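Local coordinates for protein tungsten-containing formylmethanofuran dehydrogenase 2 subunit C (Methanothermobacter wolfeii, PDB 5T5I) that probably serves as a beta-helical scaffold subunit of the tungsten enzyme that interconverts carbon dioxide and formylmethanofuran, at residues Thr7-Pro12 with Phe51-Gly56; Val25-Ser30 with Asp60-Ile65; Asp64-Ile69 with Ala85-Val90; Gly92-Tyr97 with Ile107-Asn112. One frame throughout, in Å; residues are numbered along the deposited sequence.

Contact 1: residues Thr7-Pro12 with Phe51-Gly56; sequences TPKEQP and FFEVSG
Thr7 and Glu53 show how an antiparallel bridge settles its own polar groups. Thr7 N donates to Glu53 O at 3.0 Å, and Glu53 N returns a bond to Thr7 O at 2.8 Å. The ladder continues past the non-hydrogen-bonded pair of Pro8 and Phe52, where Phe52 CA makes a CA-H...O contact to Thr7 O. Lys9 N then bonds Phe51 O at 3.0 Å, the N-H...O line nearly straight (173°). A water donates to this same Phe51 O and to Lys9 O while accepting from Gln11 NE2, so three polar atoms at the turn-off from the strand share one solvent molecule. A second water links Thr7 OG1 to Glu53 O, the latter bond weak. With its chain extended beyond CG, Lys9 crosses Glu53 at about a right angle; CE lies 3.6 Å from Glu53 OE2, but NZ gives its hydrogen bond to Gly49 O. Apolar contact completes the join: Pro8 CB meets Phe52 CE2 at 3.8 Å, and Pro12 CG approaches Phe51 CE1 at 3.7 Å. Strand 52-56 thus pairs with strand 3-8, while Val54 packs on helix 31-35, Phe51 and Gln11 touch Leu16 of strand 16-17, and Gln11 OE1 is held by Asn75 and Thr76.

Contact 2: residues Val25-Ser30 with Asp60-Ile65; sequences VFAGKS and DAPEDI
Phe26, at the end of helix 23-26, touches Ile65 with the base of its side chain, CB standing 4.2 Å from Ile65 CD1, while its ring leads away toward Ile4 and Leu6 of strand 3-8. Ala27, the first residue to leave helical geometry, carries most of the contact. Its CB rests on the 60-65 backbone, 3.6 Å from Asp60 O, and on the proline ring, 3.8 Å from Pro62 CD. Ile65 CD1 also presses against the backbone here, a tight 3.5 Å from Ala27 CA; chi2 of 170° sets CD1 anti to the CA of Ile65, which extends the methyl to Ala27. Gly28 follows with positive phi (79°), and its N lies 3.8 Å from Asp60 CA. No hydrogen bond joins the two segments, although Gly28 does bond to the backbone of the adjoining Ala59. Lys29 then turns back on its own segment: its N bonds Phe26 O at 3.2 Å, and NZ bonds Val25 O at 2.8 Å in the carbonyl plane. Ser30 is the N-cap of helix 31-35. Phe26 to Lys29 form a type II beta turn with glycine at its third position, here ending a short helix that, with Pro23 also on Ile65, is consistent with an N-terminal cap on a beta-helix.

Contact 3: residues Asp64-Ile69 with Ala85-Val90; sequences DIKIII and AGEIIV
Lys66 and Glu87 both have CG anti to the backbone N (chi1 -174° and -167°), and the two chains lie side by side, pointing the same way from neighbouring parallel strands. Their charged ends nevertheless make only a long salt bridge, Lys66 NZ to Glu87 OE1 at 3.9 Å. Next to NZ, Lys66 CE presses on Ile89 CD1 at 3.4 Å, tighter than ordinary van der Waals contact, so the end of the lysine chain crosses the tip of Ile89 on the face shared by Lys66, Ile68, Glu87 and Ile89. The other face is purely aliphatic: Ile69 and Val90 run alongside each other with CD1 and CG2 4.1 Å apart, and Ile67 CB meets Ile88 CG1 at 4.3 Å. On this face aliphatic residues stack in register, as in the interior of parallel beta-helices. Backbone bonds alternate between strands: Glu87 N to Ile65 O, Ile67 N to Glu87 O at 2.8 Å, Ile89 N to Ile67 O, and Ile69 N to Ile89 O at 2.9 Å. Just before them, Gly86 CA can sit 3.5 Å from Ile65 O because glycine has no CB, which would clash with that oxygen. On its far edge strand 66-69 bonds to strand 3-8 through Lys66 and Ile68, while Pro23 and Phe26 of helix 23-26 pack against the inward Ile67, and Pro23 also reaches Ile88.

Contact 4: residues Gly92-Tyr97 with Ile107-Asn112; sequences GNVNMY and ITVEGN
Asn93 turns CG beside its own backbone N (chi1 -49°), and its amide oxygen reaches across to the next coil. There OD1 accepts from Asn112 N at 2.8 Å, in the carbonyl plane and on a lone pair, with an almost straight N-H...O angle of 176°. Asn112 repeats the conformation (chi1 -51°), and its OD1 accepts from Asp131 N in turn, just as Asp72 OD1 accepts from Asn93 N. Beside this link Gly111, lacking a side chain, brings its CA to 3.5 Å from Asn93 OD1. Val94 places CG2 in the crowded position between backbone N and carbonyl carbon, where it meets Val109 CG2 tip to tip at 4.0 Å. Val109 has CG1 anti to its backbone N, and that methyl lies 3.6 Å from Gly92 O. Two backbone bonds complete the contact: Val94 N to Asn112 O at 3.0 Å, and a more bent one from Gly111 N to Gly92 O. The chemistry is a repeated side-chain-to-backbone bond, Asp72 to Asn93, Asn93 to Asn112 and Asn112 to Asp131, consistent with a beta-helix turn: each side-chain oxygen accepts from a main-chain N-H one coil further on, which ties successive corners together.

How the contacts relate
Contacts 1 and 2 lie at the N-terminal end, and contacts 3 and 4 join successive rungs of what is consistent with a parallel beta-helix. Contacts 2 and 3, with centres about 10 Å apart, share Asp64 and Ile65, and Phe26 CD2 packs on Ile67 CD1 at 3.6 Å, so the cap meets the aliphatic interior. Contact 1 touches contact 3 through Phe52 CE2 and Ile69 CG2, 4.3 Å apart. Contact 4 extends the stack: Val90 N probably bonds Thr108 O at 2.8 Å, and Val90 O probably accepts from Glu110 N. Contacts 2 and 4 do not touch, their centres about 22 Å apart. The calcium ion, bound through Ser139, Tyr140 and Asp143, belongs to a later loop, between strands 125-128 and 151-154.

Contact 1: residues Thr7-Pro12 with Phe51-Gly56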
loop_
_atom_site.group_PDB
_atom_site.type_symbol
_atom_site.label_atom_id
_atom_site.label_comp_id
_atom_site.label_asym_id
_atom_site.label_seq_id
_atom_site.Cartn_x
_atom_site.Cartn_y
_atom_site.Cartn_z
ATOM N N THR C 7 20.670 -59.475 1.051
ATOM C CA THR C 7 21.728 -58.523 0.702
ATOM C C THR C 7 21.485 -58.147 -0.738
ATOM O O THR C 7 21.601 -59.007 -1.612
ATOM C CB THR C 7 23.109 -59.112 0.935
ATOM O OG1 THR C 7 23.161 -59.625 2.264
ATOM C CG2 THR C 7 24.214 -58.089 0.743
ATOM N N PRO C 8 21.085 -56.899 -1.017
ATOM C CA PRO C 8 20.768 -56.549 -2.403
ATOM C C PRO C 8 21.962 -56.550 -3.341
ATOM O O PRO C 8 23.040 -56.096 -2.985
ATOM C CB PRO C 8 20.153 -55.146 -2.307
ATOM C CG PRO C 8 20.505 -54.634 -0.999
ATOM C CD PRO C 8 20.865 -55.764 -0.100
ATOM N N LYS C 9 21.729 -57.025 -4.566
ATOM C CA LYS C 9 22.682 -56.924 -5.659
ATOM C C LYS C 9 22.390 -55.514 -6.238
ATOM O O LYS C 9 21.607 -54.774 -5.636
ATOM C CB LYS C 9 22.438 -58.043 -6.686
ATOM C CG LYS C 9 22.692 -59.427 -6.096
ATOM C CD LYS C 9 22.302 -60.537 -7.040
ATOM C CE LYS C 9 22.578 -61.895 -6.442
ATOM N NZ LYS C 9 22.054 -62.988 -7.301
ATOM N N GLU C 10 22.984 -55.127 -7.368
ATOM C CA GLU C 10 22.713 -53.794 -7.914
ATOM C C GLU C 10 21.214 -53.616 -8.222
ATOM O O GLU C 10 20.617 -54.450 -8.906
ATOM C CB GLU C 10 23.544 -53.523 -9.179
ATOM C CG GLU C 10 23.387 -52.105 -9.704
ATOM C CD GLU C 10 24.437 -51.670 -10.707
ATOM O OE1 GLU C 10 24.899 -50.509 -10.615
ATOM O OE2 GLU C 10 24.777 -52.476 -11.602
ATOM N N GLN C 11 20.609 -52.535 -7.700
ATOM C CA GLN C 11 19.196 -52.269 -7.952
ATOM C C GLN C 11 19.022 -51.876 -9.425
ATOM O O GLN C 11 19.855 -51.143 -9.958
ATOM C CB GLN C 11 18.667 -51.142 -7.054
ATOM C CG GLN C 11 18.467 -51.553 -5.603
ATOM C CD GLN C 11 17.070 -52.058 -5.344
ATOM O OE1 GLN C 11 16.134 -51.266 -5.162
ATOM N NE2 GLN C 11 16.897 -53.373 -5.252
ATOM N N PRO C 12 17.969 -52.371 -10.099
ATOM C CA PRO C 12 17.753 -51.994 -11.509
ATOM C C PRO C 12 17.156 -50.594 -11.664
ATOM O O PRO C 12 16.547 -50.081 -10.719
ATOM C CB PRO C 12 16.768 -53.062 -12.001
ATOM C CG PRO C 12 15.995 -53.443 -10.786
ATOM C CD PRO C 12 16.905 -53.271 -9.604
ATOM N N PHE C 51 17.914 -60.722 -7.613
ATOM C CA PHE C 51 18.273 -59.372 -7.157
ATOM C C PHE C 51 18.725 -59.284 -5.695
ATOM O O PHE C 51 19.087 -58.192 -5.246
ATOM C CB PHE C 51 17.092 -58.427 -7.432
ATOM C CG PHE C 51 16.971 -58.102 -8.899
ATOM C CD1 PHE C 51 17.728 -57.087 -9.465
ATOM C CD2 PHE C 51 16.144 -58.850 -9.728
ATOM C CE1 PHE C 51 17.623 -56.792 -10.828
ATOM C CE2 PHE C 51 16.042 -58.552 -11.089
ATOM C CZ PHE C 51 16.769 -57.517 -11.625
ATOM N N PHE C 52 18.761 -60.418 -4.960
ATOM C CA PHE C 52 19.205 -60.449 -3.568
ATOM C C PHE C 52 19.949 -61.726 -3.254
ATOM O O PHE C 52 19.515 -62.796 -3.684
ATOM C CB PHE C 52 18.009 -60.391 -2.594
ATOM C CG PHE C 52 17.211 -59.113 -2.653
ATOM C CD1 PHE C 52 16.163 -58.970 -3.550
ATOM C CD2 PHE C 52 17.513 -58.054 -1.819
ATOM C CE1 PHE C 52 15.442 -57.779 -3.621
ATOM C CE2 PHE C 52 16.803 -56.864 -1.894
ATOM C CZ PHE C 52 15.782 -56.725 -2.805
ATOM N N GLU C 53 21.013 -61.633 -2.433
ATOM C CA GLU C 53 21.676 -62.814 -1.883
ATOM C C GLU C 53 20.801 -63.136 -0.661
ATOM O O GLU C 53 20.272 -62.198 -0.056
ATOM C CB GLU C 53 23.114 -62.522 -1.419
ATOM C CG GLU C 53 24.051 -61.977 -2.488
ATOM C CD GLU C 53 24.592 -62.980 -3.489
ATOM O OE1 GLU C 53 24.192 -64.166 -3.439
ATOM O OE2 GLU C 53 25.424 -62.570 -4.331
ATOM N N VAL C 54 20.587 -64.417 -0.336
ATOM C CA VAL C 54 19.742 -64.821 0.799
ATOM C C VAL C 54 20.525 -65.759 1.729
ATOM O O VAL C 54 21.163 -66.692 1.249
ATOM C CB VAL C 54 18.416 -65.490 0.337
ATOM C CG1 VAL C 54 17.470 -65.717 1.522
ATOM C CG2 VAL C 54 17.714 -64.665 -0.749
ATOM N N SER C 55 20.444 -65.519 3.057
ATOM C CA SER C 55 21.061 -66.352 4.091
ATOM C C SER C 55 20.273 -66.230 5.411
ATOM O O SER C 55 19.375 -65.388 5.521
ATOM C CB SER C 55 22.520 -65.950 4.316
ATOM O OG SER C 55 22.632 -64.633 4.822
ATOM N N GLY C 56 20.616 -67.068 6.387
ATOM C CA GLY C 56 19.995 -67.043 7.707
ATOM C C GLY C 56 19.290 -68.316 8.107
ATOM O O GLY C 56 19.583 -69.385 7.570
HETATM O O HOH W 1 22.235 -62.170 2.174
HETATM O O HOH W 2 18.899 -55.452 -5.892
#

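Contact 2: residues Val25-Ser30 with Asp60-Ile65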
loop_
_atom_site.group_PDB
_atom_site.type_symbol
_atom_site.label_atom_id
_atom_site.label_comp_id
_atom_site.label_asym_id
_atom_site.label_seq_id
_atom_site.Cartn_x
_atom_site.Cartn_y
_atom_site.Cartn_z
ATOM N N VAL C 25 5.051 -64.535 4.126
ATOM C CA VAL C 25 5.448 -65.371 2.990
ATOM C C VAL C 25 6.694 -66.180 3.343
ATOM O O VAL C 25 6.798 -67.325 2.925
ATOM C CB VAL C 25 5.659 -64.522 1.715
ATOM C CG1 VAL C 25 6.168 -65.374 0.548
ATOM C CG2 VAL C 25 4.362 -63.819 1.324
ATOM N N PHE C 26 7.653 -65.578 4.079
ATOM C CA PHE C 26 8.908 -66.252 4.440
ATOM C C PHE C 26 8.660 -67.389 5.428
ATOM O O PHE C 26 9.412 -68.361 5.420
ATOM C CB PHE C 26 9.938 -65.243 4.988
ATOM C CG PHE C 26 10.661 -64.383 3.965
ATOM C CD1 PHE C 26 10.024 -63.967 2.796
ATOM C CD2 PHE C 26 11.932 -63.891 4.226
ATOM C CE1 PHE C 26 10.695 -63.174 1.862
ATOM C CE2 PHE C 26 12.593 -63.085 3.299
ATOM C CZ PHE C 26 11.965 -62.724 2.128
ATOM N N ALA C 27 7.578 -67.303 6.242
ATOM C CA ALA C 27 7.239 -68.347 7.224
ATOM C C ALA C 27 7.033 -69.719 6.575
ATOM O O ALA C 27 6.313 -69.827 5.581
ATOM C CB ALA C 27 5.999 -67.947 8.009
ATOM N N GLY C 28 7.712 -70.730 7.119
ATOM C CA GLY C 28 7.632 -72.112 6.657
ATOM C C GLY C 28 8.444 -72.451 5.419
ATOM O O GLY C 28 8.349 -73.578 4.929
ATOM N N LYS C 29 9.252 -71.505 4.897
ATOM C CA LYS C 29 10.065 -71.722 3.699
ATOM C C LYS C 29 11.540 -71.841 4.058
ATOM O O LYS C 29 12.024 -71.130 4.935
ATOM C CB LYS C 29 9.899 -70.552 2.713
ATOM C CG LYS C 29 8.543 -70.487 2.038
ATOM C CD LYS C 29 8.528 -69.414 0.943
ATOM C CE LYS C 29 7.244 -69.369 0.140
ATOM N NZ LYS C 29 6.044 -69.221 1.007
ATOM N N SER C 30 12.266 -72.693 3.333
ATOM C CA SER C 30 13.711 -72.851 3.492
ATOM C C SER C 30 14.396 -71.665 2.804
ATOM O O SER C 30 13.744 -70.928 2.066
ATOM C CB SER C 30 14.174 -74.140 2.816
ATOM O OG SER C 30 13.986 -74.049 1.412
ATOM N N ASP C 60 8.860 -71.373 11.232
ATOM C CA ASP C 60 7.510 -71.754 10.810
ATOM C C ASP C 60 6.438 -70.674 10.989
ATOM O O ASP C 60 5.449 -70.713 10.263
ATOM C CB ASP C 60 7.068 -73.040 11.523
ATOM C CG ASP C 60 7.843 -74.270 11.086
ATOM O OD1 ASP C 60 7.914 -74.522 9.861
ATOM O OD2 ASP C 60 8.336 -75.006 11.969
ATOM N N ALA C 61 6.586 -69.763 11.971
ATOM C CA ALA C 61 5.579 -68.735 12.264
ATOM C C ALA C 61 6.082 -67.324 11.896
ATOM O O ALA C 61 7.238 -67.007 12.174
ATOM C CB ALA C 61 5.228 -68.794 13.743
ATOM N N PRO C 62 5.243 -66.457 11.292
ATOM C CA PRO C 62 5.729 -65.113 10.919
ATOM C C PRO C 62 6.149 -64.221 12.084
ATOM O O PRO C 62 7.023 -63.379 11.900
ATOM C CB PRO C 62 4.566 -64.518 10.130
ATOM C CG PRO C 62 3.371 -65.272 10.561
ATOM C CD PRO C 62 3.838 -66.651 10.878
ATOM N N GLU C 63 5.539 -64.404 13.273
ATOM C CA GLU C 63 5.884 -63.633 14.475
ATOM C C GLU C 63 7.326 -63.880 14.941
ATOM O O GLU C 63 7.876 -63.035 15.648
ATOM C CB GLU C 63 4.889 -63.877 15.640
ATOM C CG GLU C 63 4.705 -65.328 16.064
ATOM C CD GLU C 63 3.495 -66.036 15.483
ATOM O OE1 GLU C 63 2.942 -66.912 16.184
ATOM O OE2 GLU C 63 3.128 -65.762 14.317
ATOM N N ASP C 64 7.935 -65.027 14.552
ATOM C CA ASP C 64 9.319 -65.350 14.898
ATOM C C ASP C 64 10.309 -64.982 13.778
ATOM O O ASP C 64 11.481 -65.308 13.904
ATOM C CB ASP C 64 9.441 -66.847 15.243
ATOM C CG ASP C 64 8.529 -67.283 16.368
ATOM O OD1 ASP C 64 8.397 -66.521 17.355
ATOM O OD2 ASP C 64 7.949 -68.380 16.265
ATOM N N ILE C 65 9.872 -64.266 12.724
ATOM C CA ILE C 65 10.748 -63.897 11.610
ATOM C C ILE C 65 11.096 -62.430 11.643
ATOM O O ILE C 65 10.210 -61.576 11.743
ATOM C CB ILE C 65 10.128 -64.305 10.250
ATOM C CG1 ILE C 65 10.211 -65.836 10.102
ATOM C CG2 ILE C 65 10.832 -63.590 9.071
ATOM C CD1 ILE C 65 9.505 -66.417 9.012
#

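Contact 3: residues Asp64-Ile69 with Ala85-Val90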
loop_
_atom_site.group_PDB
_atom_site.type_symbol
_atom_site.label_atom_id
_atom_site.label_comp_id
_atom_site.label_asym_id
_atom_site.label_seq_id
_atom_site.Cartn_x
_atom_site.Cartn_y
_atom_site.Cartn_z
ATOM N N ASP C 64 7.935 -65.027 14.552
ATOM C CA ASP C 64 9.319 -65.350 14.898
ATOM C C ASP C 64 10.309 -64.982 13.778
ATOM O O ASP C 64 11.481 -65.308 13.904
ATOM C CB ASP C 64 9.441 -66.847 15.243
ATOM C CG ASP C 64 8.529 -67.283 16.368
ATOM O OD1 ASP C 64 8.397 -66.521 17.355
ATOM O OD2 ASP C 64 7.949 -68.380 16.265
ATOM N N ILE C 65 9.872 -64.266 12.724
ATOM C CA ILE C 65 10.748 -63.897 11.610
ATOM C C ILE C 65 11.096 -62.430 11.643
ATOM O O ILE C 65 10.210 -61.576 11.743
ATOM C CB ILE C 65 10.128 -64.305 10.250
ATOM C CG1 ILE C 65 10.211 -65.836 10.102
ATOM C CG2 ILE C 65 10.832 -63.590 9.071
ATOM C CD1 ILE C 65 9.505 -66.417 9.012
ATOM N N LYS C 66 12.396 -62.151 11.479
ATOM C CA LYS C 66 12.955 -60.817 11.359
ATOM C C LYS C 66 13.711 -60.777 10.025
ATOM O O LYS C 66 14.721 -61.466 9.877
ATOM C CB LYS C 66 13.905 -60.534 12.523
ATOM C CG LYS C 66 14.438 -59.112 12.562
ATOM C CD LYS C 66 15.654 -59.026 13.487
ATOM C CE LYS C 66 15.909 -57.644 14.032
ATOM N NZ LYS C 66 15.851 -57.606 15.516
ATOM N N ILE C 67 13.207 -60.008 9.044
ATOM C CA ILE C 67 13.871 -59.861 7.751
ATOM C C ILE C 67 14.794 -58.648 7.829
ATOM O O ILE C 67 14.332 -57.549 8.139
ATOM C CB ILE C 67 12.874 -59.723 6.569
ATOM C CG1 ILE C 67 11.906 -60.929 6.511
ATOM C CG2 ILE C 67 13.652 -59.585 5.234
ATOM C CD1 ILE C 67 10.713 -60.797 5.525
ATOM N N ILE C 68 16.086 -58.835 7.525
ATOM C CA ILE C 68 17.051 -57.740 7.494
ATOM C C ILE C 68 17.460 -57.537 6.044
ATOM O O ILE C 68 18.060 -58.435 5.453
ATOM C CB ILE C 68 18.289 -58.006 8.399
ATOM C CG1 ILE C 68 17.847 -58.270 9.865
ATOM C CG2 ILE C 68 19.285 -56.822 8.310
ATOM C CD1 ILE C 68 18.975 -58.547 10.875
ATOM N N ILE C 69 17.161 -56.355 5.475
ATOM C CA ILE C 69 17.600 -56.017 4.123
ATOM C C ILE C 69 18.885 -55.251 4.364
ATOM O O ILE C 69 18.838 -54.099 4.807
ATOM C CB ILE C 69 16.553 -55.231 3.307
ATOM C CG1 ILE C 69 15.240 -56.040 3.232
ATOM C CG2 ILE C 69 17.110 -54.910 1.904
ATOM C CD1 ILE C 69 14.151 -55.475 2.377
ATOM N N ALA C 85 2.514 -59.811 11.108
ATOM C CA ALA C 85 3.367 -60.074 12.274
ATOM C C ALA C 85 4.833 -60.115 11.864
ATOM O O ALA C 85 5.142 -60.129 10.672
ATOM C CB ALA C 85 2.984 -61.415 12.901
ATOM N N GLY C 86 5.713 -60.165 12.850
ATOM C CA GLY C 86 7.146 -60.210 12.606
ATOM C C GLY C 86 7.726 -58.827 12.408
ATOM O O GLY C 86 7.097 -57.816 12.750
ATOM N N GLU C 87 8.924 -58.783 11.837
ATOM C CA GLU C 87 9.661 -57.549 11.697
ATOM C C GLU C 87 10.497 -57.478 10.412
ATOM O O GLU C 87 10.962 -58.503 9.911
ATOM C CB GLU C 87 10.561 -57.423 12.938
ATOM C CG GLU C 87 11.174 -56.058 13.141
ATOM C CD GLU C 87 11.933 -55.864 14.440
ATOM O OE1 GLU C 87 12.035 -56.822 15.241
ATOM O OE2 GLU C 87 12.432 -54.737 14.651
ATOM N N ILE C 88 10.629 -56.268 9.858
ATOM C CA ILE C 88 11.493 -55.967 8.718
ATOM C C ILE C 88 12.374 -54.772 9.126
ATOM O O ILE C 88 11.859 -53.785 9.642
ATOM C CB ILE C 88 10.726 -55.637 7.409
ATOM C CG1 ILE C 88 9.733 -56.759 7.034
ATOM C CG2 ILE C 88 11.724 -55.369 6.245
ATOM C CD1 ILE C 88 8.807 -56.426 5.848
ATOM N N ILE C 89 13.682 -54.860 8.888
ATOM C CA ILE C 89 14.611 -53.755 9.109
ATOM C C ILE C 89 15.283 -53.511 7.763
ATOM O O ILE C 89 15.877 -54.434 7.220
ATOM C CB ILE C 89 15.652 -54.037 10.241
ATOM C CG1 ILE C 89 14.920 -54.231 11.586
ATOM C CG2 ILE C 89 16.681 -52.876 10.336
ATOM C CD1 ILE C 89 15.810 -54.458 12.815
ATOM N N VAL C 90 15.195 -52.292 7.228
ATOM C CA VAL C 90 15.846 -51.954 5.958
ATOM C C VAL C 90 17.027 -51.028 6.262
ATOM O O VAL C 90 16.809 -49.903 6.709
ATOM C CB VAL C 90 14.883 -51.334 4.909
ATOM C CG1 VAL C 90 15.598 -51.151 3.569
ATOM C CG2 VAL C 90 13.628 -52.194 4.737
#

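Contact 4: residues Gly92-Tyr97 with Ile107-Asn112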
loop_
_atom_site.group_PDB
_atom_site.type_symbol
_atom_site.label_atom_id
_atom_site.label_comp_id
_atom_site.label_asym_id
_atom_site.label_seq_id
_atom_site.Cartn_x
_atom_site.Cartn_y
_atom_site.Cartn_z
ATOM N N GLY C 92 18.901 -48.968 4.718
ATOM C CA GLY C 92 18.970 -48.108 3.547
ATOM C C GLY C 92 17.612 -47.531 3.201
ATOM O O GLY C 92 16.702 -47.549 4.031
ATOM N N ASN C 93 17.455 -47.046 1.967
ATOM C CA ASN C 93 16.197 -46.440 1.505
ATOM C C ASN C 93 15.246 -47.461 0.899
ATOM O O ASN C 93 15.666 -48.562 0.543
ATOM C CB ASN C 93 16.464 -45.354 0.452
ATOM C CG ASN C 93 17.537 -44.366 0.852
ATOM O OD1 ASN C 93 17.403 -43.646 1.852
ATOM N ND2 ASN C 93 18.619 -44.305 0.096
ATOM N N VAL C 94 13.963 -47.074 0.774
ATOM C CA VAL C 94 12.890 -47.857 0.129
ATOM C C VAL C 94 12.143 -46.949 -0.842
ATOM O O VAL C 94 12.132 -45.737 -0.648
ATOM C CB VAL C 94 11.893 -48.528 1.113
ATOM C CG1 VAL C 94 12.583 -49.545 2.012
ATOM C CG2 VAL C 94 11.126 -47.503 1.943
ATOM N N ASN C 95 11.475 -47.537 -1.845
ATOM C CA ASN C 95 10.656 -46.797 -2.808
ATOM C C ASN C 95 9.214 -46.645 -2.210
ATOM O O ASN C 95 9.064 -46.531 -0.981
ATOM C CB ASN C 95 10.693 -47.502 -4.182
ATOM C CG ASN C 95 10.347 -46.625 -5.373
ATOM O OD1 ASN C 95 9.198 -46.274 -5.569
ATOM N ND2 ASN C 95 11.322 -46.176 -6.146
ATOM N N MET C 96 8.166 -46.639 -3.046
ATOM C CA MET C 96 6.798 -46.402 -2.603
ATOM C C MET C 96 6.150 -47.594 -1.908
ATOM O O MET C 96 6.629 -48.714 -2.018
ATOM C CB MET C 96 5.931 -46.030 -3.818
ATOM C CG MET C 96 6.343 -44.740 -4.519
ATOM S SD MET C 96 5.585 -44.638 -6.157
ATOM C CE MET C 96 6.423 -43.232 -6.811
ATOM N N TYR C 97 5.023 -47.332 -1.229
ATOM C CA TYR C 97 4.131 -48.331 -0.607
ATOM C C TYR C 97 4.721 -49.180 0.514
ATOM O O TYR C 97 4.225 -50.282 0.751
ATOM C CB TYR C 97 3.563 -49.271 -1.687
ATOM C CG TYR C 97 2.938 -48.558 -2.866
ATOM C CD1 TYR C 97 1.726 -47.889 -2.734
ATOM C CD2 TYR C 97 3.521 -48.613 -4.127
ATOM C CE1 TYR C 97 1.132 -47.251 -3.816
ATOM C CE2 TYR C 97 2.929 -47.989 -5.223
ATOM C CZ TYR C 97 1.738 -47.301 -5.063
ATOM O OH TYR C 97 1.138 -46.676 -6.127
ATOM N N ILE C 107 8.006 -52.408 10.850
ATOM C CA ILE C 107 8.956 -52.110 9.774
ATOM C C ILE C 107 9.794 -50.904 10.204
ATOM O O ILE C 107 9.232 -49.865 10.560
ATOM C CB ILE C 107 8.286 -51.821 8.404
ATOM C CG1 ILE C 107 7.375 -52.983 7.962
ATOM C CG2 ILE C 107 9.364 -51.523 7.332
ATOM C CD1 ILE C 107 6.542 -52.692 6.733
ATOM N N THR C 108 11.130 -51.025 10.120
ATOM C CA THR C 108 12.049 -49.921 10.384
ATOM C C THR C 108 12.805 -49.653 9.084
ATOM O O THR C 108 13.390 -50.572 8.536
ATOM C CB THR C 108 13.013 -50.223 11.551
ATOM O OG1 THR C 108 12.247 -50.492 12.721
ATOM C CG2 THR C 108 13.954 -49.055 11.854
ATOM N N VAL C 109 12.756 -48.416 8.580
ATOM C CA VAL C 109 13.501 -47.987 7.394
ATOM C C VAL C 109 14.572 -47.036 7.915
ATOM O O VAL C 109 14.230 -45.985 8.458
ATOM C CB VAL C 109 12.596 -47.295 6.345
ATOM C CG1 VAL C 109 13.424 -46.747 5.169
ATOM C CG2 VAL C 109 11.506 -48.247 5.847
ATOM N N GLU C 110 15.856 -47.404 7.785
ATOM C CA GLU C 110 16.946 -46.556 8.293
ATOM C C GLU C 110 17.200 -45.311 7.439
ATOM O O GLU C 110 17.716 -44.321 7.960
ATOM C CB GLU C 110 18.232 -47.350 8.502
ATOM C CG GLU C 110 18.058 -48.370 9.604
ATOM C CD GLU C 110 19.273 -49.187 9.976
ATOM O OE1 GLU C 110 19.080 -50.144 10.754
ATOM O OE2 GLU C 110 20.395 -48.891 9.504
ATOM N N GLY C 111 16.843 -45.371 6.157
ATOM C CA GLY C 111 16.983 -44.253 5.234
ATOM C C GLY C 111 15.659 -43.566 4.970
ATOM O O GLY C 111 14.824 -43.448 5.872
ATOM N N ASN C 112 15.449 -43.134 3.719
ATOM C CA ASN C 112 14.218 -42.467 3.287
ATOM C C ASN C 112 13.202 -43.455 2.705
ATOM O O ASN C 112 13.559 -44.568 2.317
ATOM C CB ASN C 112 14.525 -41.392 2.239
ATOM C CG ASN C 112 15.603 -40.431 2.664
ATOM O OD1 ASN C 112 15.576 -39.902 3.781
ATOM N ND2 ASN C 112 16.607 -40.226 1.817
#